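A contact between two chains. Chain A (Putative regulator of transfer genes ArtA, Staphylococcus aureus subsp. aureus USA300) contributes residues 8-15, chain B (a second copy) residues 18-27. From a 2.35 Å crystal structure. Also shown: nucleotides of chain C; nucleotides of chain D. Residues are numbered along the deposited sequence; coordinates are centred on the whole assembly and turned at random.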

# COMPACT_ATOMS: atom_id res chain seq x y z
N LYS A 8 20.98 -8.42 -6.17
CA LYS A 8 19.86 -7.55 -5.85
C LYS A 8 19.08 -8.20 -4.71
O LYS A 8 18.80 -9.40 -4.76
N LYS A 9 18.72 -7.41 -3.71
CA LYS A 9 17.97 -7.91 -2.56
C LYS A 9 16.53 -8.24 -2.95
O LYS A 9 15.90 -7.51 -3.71
N LYS A 10 16.01 -9.34 -2.43
CA LYS A 10 14.64 -9.75 -2.71
C LYS A 10 13.65 -8.81 -2.03
O LYS A 10 13.99 -8.12 -1.09
N LYS A 11 12.43 -8.78 -2.53
CA LYS A 11 11.40 -7.94 -1.92
C LYS A 11 10.84 -8.72 -0.75
O LYS A 11 10.97 -9.94 -0.68
N VAL A 12 10.22 -8.01 0.18
CA VAL A 12 9.63 -8.63 1.36
C VAL A 12 8.11 -8.48 1.36
O VAL A 12 7.58 -7.47 0.89
N SER A 13 7.42 -9.49 1.88
CA SER A 13 5.97 -9.48 1.93
C SER A 13 5.35 -8.36 2.76
O SER A 13 5.68 -8.17 3.92
N LEU A 14 4.45 -7.62 2.12
CA LEU A 14 3.70 -6.56 2.79
C LEU A 14 2.29 -7.09 2.58
O LEU A 14 1.85 -7.29 1.45
N HIS A 15 1.60 -7.33 3.69
CA HIS A 15 0.26 -7.87 3.66
C HIS A 15 -0.64 -7.09 4.58
O HIS A 15 -0.42 -7.06 5.79
N VAL B 18 7.43 -5.71 -1.50
CA VAL B 18 8.01 -4.37 -1.48
C VAL B 18 9.51 -4.47 -1.21
O VAL B 18 9.98 -5.44 -0.61
N ASP B 19 10.26 -3.47 -1.67
CA ASP B 19 11.70 -3.47 -1.44
C ASP B 19 11.85 -3.35 0.07
O ASP B 19 11.09 -2.63 0.72
N PRO B 20 12.82 -4.07 0.64
CA PRO B 20 13.08 -4.06 2.09
C PRO B 20 13.26 -2.66 2.67
O PRO B 20 12.89 -2.40 3.81
N ASP B 21 13.82 -1.77 1.86
CA ASP B 21 14.04 -0.39 2.27
C ASP B 21 12.70 0.34 2.45
O ASP B 21 12.52 1.12 3.38
N MET B 22 11.75 0.07 1.57
CA MET B 22 10.45 0.72 1.68
C MET B 22 9.68 0.19 2.87
O MET B 22 8.97 0.94 3.54
N LYS B 23 9.81 -1.11 3.14
CA LYS B 23 9.09 -1.67 4.27
C LYS B 23 9.62 -1.08 5.56
O LYS B 23 8.85 -0.74 6.45
N ASP B 24 10.94 -0.95 5.67
CA ASP B 24 11.55 -0.36 6.86
C ASP B 24 10.98 1.04 7.06
O ASP B 24 10.83 1.50 8.19
N GLU B 25 10.66 1.71 5.95
CA GLU B 25 10.13 3.06 6.03
C GLU B 25 8.68 3.09 6.42
O GLU B 25 8.23 4.02 7.09
N ILE B 26 7.94 2.06 6.02
CA ILE B 26 6.53 1.98 6.38
C ILE B 26 6.49 1.65 7.86
O ILE B 26 5.65 2.15 8.60
N ILE B 27 7.42 0.81 8.30
CA ILE B 27 7.51 0.41 9.69
C ILE B 27 7.91 1.60 10.59
O ILE B 27 7.34 1.78 11.67

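The two copies meet through a short antiparallel bridge, from which side chains reach toward the helix that begins at P20(B). V12(A) and V18(B) form its hydrogen-bonded pair: V12(A) N donates to V18(B) O at 2.7 Å, and V18(B) N returns a bond to V12(A) O at 3.0 Å, both nearly straight. Because paired residues in a sheet share a face, the two valines lie on the same side. V12(A) has chi1 in m, at -78°, and V18(B) also in m, at -60°; in these conformations V12(A) CG2 rests 3.9 Å from V18(B) CG2. The same V12(A) CG2 lies 3.7 Å from P20(B) CA and 3.8 Å from K23(B) CD, so a compact beta-branched residue, well suited to a strand, also covers the first turn of the helix.

L14(A) points toward chain B and is buried. With chi1 t and chi2 p, it brings CD2 to 3.9 Å from I26(B) CD1, while its CB sits 3.9 Å from V18(B) CG1. I26(B) takes the m, t conformation, which extends CD1 to meet the leucine. S13(A) and H15(A), alternating with L14(A) along the strand, point away.

K23(B) points toward the strand with all four chi angles in t. This full extension lets its methylenes pass V12(A) and delivers NZ to S13(A) O, a hydrogen bond of 2.6 Å. Lysine suits the place because its long aliphatic part tolerates apolar neighbours while its ammonium satisfies a backbone carbonyl. K23(B) NZ also lies 3.9 Å from OP2 of DG5, near the DNA backbone.

At the other end, K9(A) points toward P20(B), its CD 3.5 Å from P20(B) CG. Its chi2 in m bends an otherwise t chain, and its NZ donates to K10(A) O at 3.0 Å. Proline fits the first turn of a helix, where its missing N-H costs no helical bond, and its C-gamma endo ring offers the lysine an apolar surface. D19(B), at the N-cap, makes no capping bond with its side chain; chi1 in m carries its carboxylate nearer chain A, leaving D19(B) OD1 4.1 Å from K11(A) NZ, an electrostatic approach beyond salt-bridge range.

Two further bonds reach the DNA, as befits a putative regulator of transfer genes. K11(A) N donates to OP2 of DC2 at 2.9 Å, using backbone rather than side chain. H15(A), with chi1 t, donates from ND1 to N7 of DG5 at 3.0 Å, with DT4 over one face of its ring.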

# COMPACT_ATOMS: atom_id res chain seq x y z
CB LYS A 8 18.93 -7.38 -7.04
CG LYS A 8 17.76 -6.45 -6.76
CD LYS A 8 16.79 -6.34 -7.94
CE LYS A 8 15.69 -5.30 -7.67
NZ LYS A 8 14.63 -5.30 -8.73
CB LYS A 9 17.99 -6.88 -1.42
CG LYS A 9 17.80 -7.46 -0.02
CD LYS A 9 16.39 -8.01 0.15
CE LYS A 9 16.16 -8.68 1.50
NZ LYS A 9 14.85 -9.40 1.53
CB LYS A 10 14.39 -11.18 -2.21
CG LYS A 10 14.84 -12.26 -3.16
CD LYS A 10 15.47 -13.46 -2.42
CE LYS A 10 14.45 -14.26 -1.62
NZ LYS A 10 13.73 -13.41 -0.64
CB LYS A 11 10.29 -7.63 -2.93
CG LYS A 11 10.69 -6.57 -3.94
CD LYS A 11 9.88 -6.64 -5.21
CE LYS A 11 10.75 -6.25 -6.39
NZ LYS A 11 10.31 -4.98 -7.01
CB VAL A 12 10.20 -8.02 2.63
CG1 VAL A 12 11.57 -8.60 2.89
CG2 VAL A 12 10.29 -6.51 2.48
CB SER A 13 5.47 -10.83 2.44
OG SER A 13 4.05 -10.86 2.47
CB LEU A 14 3.86 -5.18 2.14
CG LEU A 14 3.09 -4.07 2.89
CD1 LEU A 14 3.79 -3.78 4.20
CD2 LEU A 14 3.02 -2.77 2.07
CB HIS A 15 0.31 -9.35 4.10
CG HIS A 15 -0.98 -10.09 3.91
ND1 HIS A 15 -1.20 -11.34 4.45
CD2 HIS A 15 -2.11 -9.77 3.23
CE1 HIS A 15 -2.41 -11.76 4.11
NE2 HIS A 15 -2.98 -10.82 3.37
CB VAL B 18 7.36 -3.48 -0.39
CG1 VAL B 18 5.86 -3.34 -0.66
CG2 VAL B 18 7.63 -4.05 1.00
CB ASP B 19 12.37 -2.28 -2.15
CG ASP B 19 12.36 -2.42 -3.67
OD1 ASP B 19 12.82 -3.47 -4.19
OD2 ASP B 19 11.90 -1.49 -4.36
CB PRO B 20 14.34 -4.92 2.22
CG PRO B 20 14.98 -4.84 0.85
CD PRO B 20 13.80 -4.92 -0.06
CB ASP B 21 14.89 0.33 1.21
CG ASP B 21 14.45 -0.00 -0.22
OD1 ASP B 21 14.62 -1.17 -0.65
OD2 ASP B 21 13.92 0.90 -0.91
CB MET B 22 9.64 0.52 0.39
CG MET B 22 8.22 1.09 0.45
SD MET B 22 7.42 1.20 -1.19
CE MET B 22 7.09 -0.44 -1.49
CB LYS B 23 9.20 -3.19 4.30
CG LYS B 23 8.42 -3.80 5.47
CD LYS B 23 8.06 -5.27 5.24
CE LYS B 23 7.18 -5.80 6.38
NZ LYS B 23 6.73 -7.20 6.11
CB ASP B 24 13.08 -0.26 6.73
CG ASP B 24 13.74 -1.60 6.66
OD1 ASP B 24 13.32 -2.51 7.41
OD2 ASP B 24 14.68 -1.77 5.87
CB GLU B 25 10.31 3.77 4.69
CG GLU B 25 11.59 4.59 4.61
CD GLU B 25 11.97 4.90 3.17
OE1 GLU B 25 11.07 5.27 2.39
OE2 GLU B 25 13.16 4.78 2.83
CB ILE B 26 5.78 0.90 5.56
CG1 ILE B 26 5.83 1.26 4.07
CG2 ILE B 26 4.32 0.83 6.02
CD1 ILE B 26 5.28 0.19 3.16
CB ILE B 27 8.50 -0.75 9.88
CG1 ILE B 27 7.87 -2.05 9.35
CG2 ILE B 27 8.89 -0.86 11.34
CD1 ILE B 27 8.84 -3.23 9.35
P DC C 2 11.99 -10.11 -6.32
OP1 DC C 2 12.38 -8.74 -6.74
OP2 DC C 2 11.85 -10.43 -4.88
O5' DC C 2 10.65 -10.50 -7.08
C5' DC C 2 10.66 -10.72 -8.48
C4' DC C 2 9.27 -10.63 -9.07
O4' DC C 2 8.76 -11.97 -9.30
C3' DC C 2 8.26 -9.96 -8.14
O3' DC C 2 7.27 -9.30 -8.94
C2' DC C 2 7.70 -11.15 -7.36
C1' DC C 2 7.67 -12.23 -8.42
N1 DC C 2 7.75 -13.64 -8.00
C2 DC C 2 6.80 -14.55 -8.49
O2 DC C 2 5.90 -14.13 -9.25
N3 DC C 2 6.88 -15.85 -8.15
C4 DC C 2 7.85 -16.27 -7.34
N4 DC C 2 7.89 -17.57 -7.04
C5 DC C 2 8.83 -15.37 -6.80
C6 DC C 2 8.74 -14.08 -7.15
P DT D 4 0.46 -5.41 11.64
OP1 DT D 4 1.29 -4.53 12.47
OP2 DT D 4 0.01 -4.96 10.30
O5' DT D 4 1.27 -6.76 11.42
C5' DT D 4 0.61 -8.00 11.54
C4' DT D 4 1.60 -9.12 11.49
O4' DT D 4 0.83 -10.30 11.16
C3' DT D 4 2.62 -8.98 10.37
O3' DT D 4 3.85 -9.63 10.74
C2' DT D 4 1.90 -9.61 9.18
C1' DT D 4 1.08 -10.71 9.83
N1 DT D 4 -0.22 -11.02 9.20
C2 DT D 4 -0.68 -12.31 9.35
O2 DT D 4 -0.09 -13.16 9.98
N3 DT D 4 -1.87 -12.57 8.72
C4 DT D 4 -2.64 -11.69 7.99
O4 DT D 4 -3.68 -12.09 7.48
C5 DT D 4 -2.10 -10.34 7.88
C7 DT D 4 -2.87 -9.31 7.12
C6 DT D 4 -0.93 -10.08 8.49
P DG D 5 5.02 -9.85 9.66
OP1 DG D 5 6.27 -9.22 10.16
OP2 DG D 5 4.51 -9.48 8.31
O5' DG D 5 5.19 -11.42 9.69
C5' DG D 5 4.03 -12.23 9.81
C4' DG D 5 4.37 -13.69 9.66
O4' DG D 5 3.13 -14.34 9.33
C3' DG D 5 5.31 -13.98 8.50
O3' DG D 5 6.05 -15.18 8.75
C2' DG D 5 4.36 -14.13 7.33
C1' DG D 5 3.13 -14.74 7.96
N9 DG D 5 1.88 -14.29 7.36
C8 DG D 5 1.55 -13.01 6.95
N7 DG D 5 0.36 -12.93 6.43
C5 DG D 5 -0.13 -14.23 6.50
C6 DG D 5 -1.38 -14.77 6.08
O6 DG D 5 -2.33 -14.19 5.54
N1 DG D 5 -1.46 -16.13 6.34
C2 DG D 5 -0.47 -16.88 6.92
N2 DG D 5 -0.73 -18.19 7.09
N3 DG D 5 0.69 -16.39 7.32
C4 DG D 5 0.79 -15.07 7.08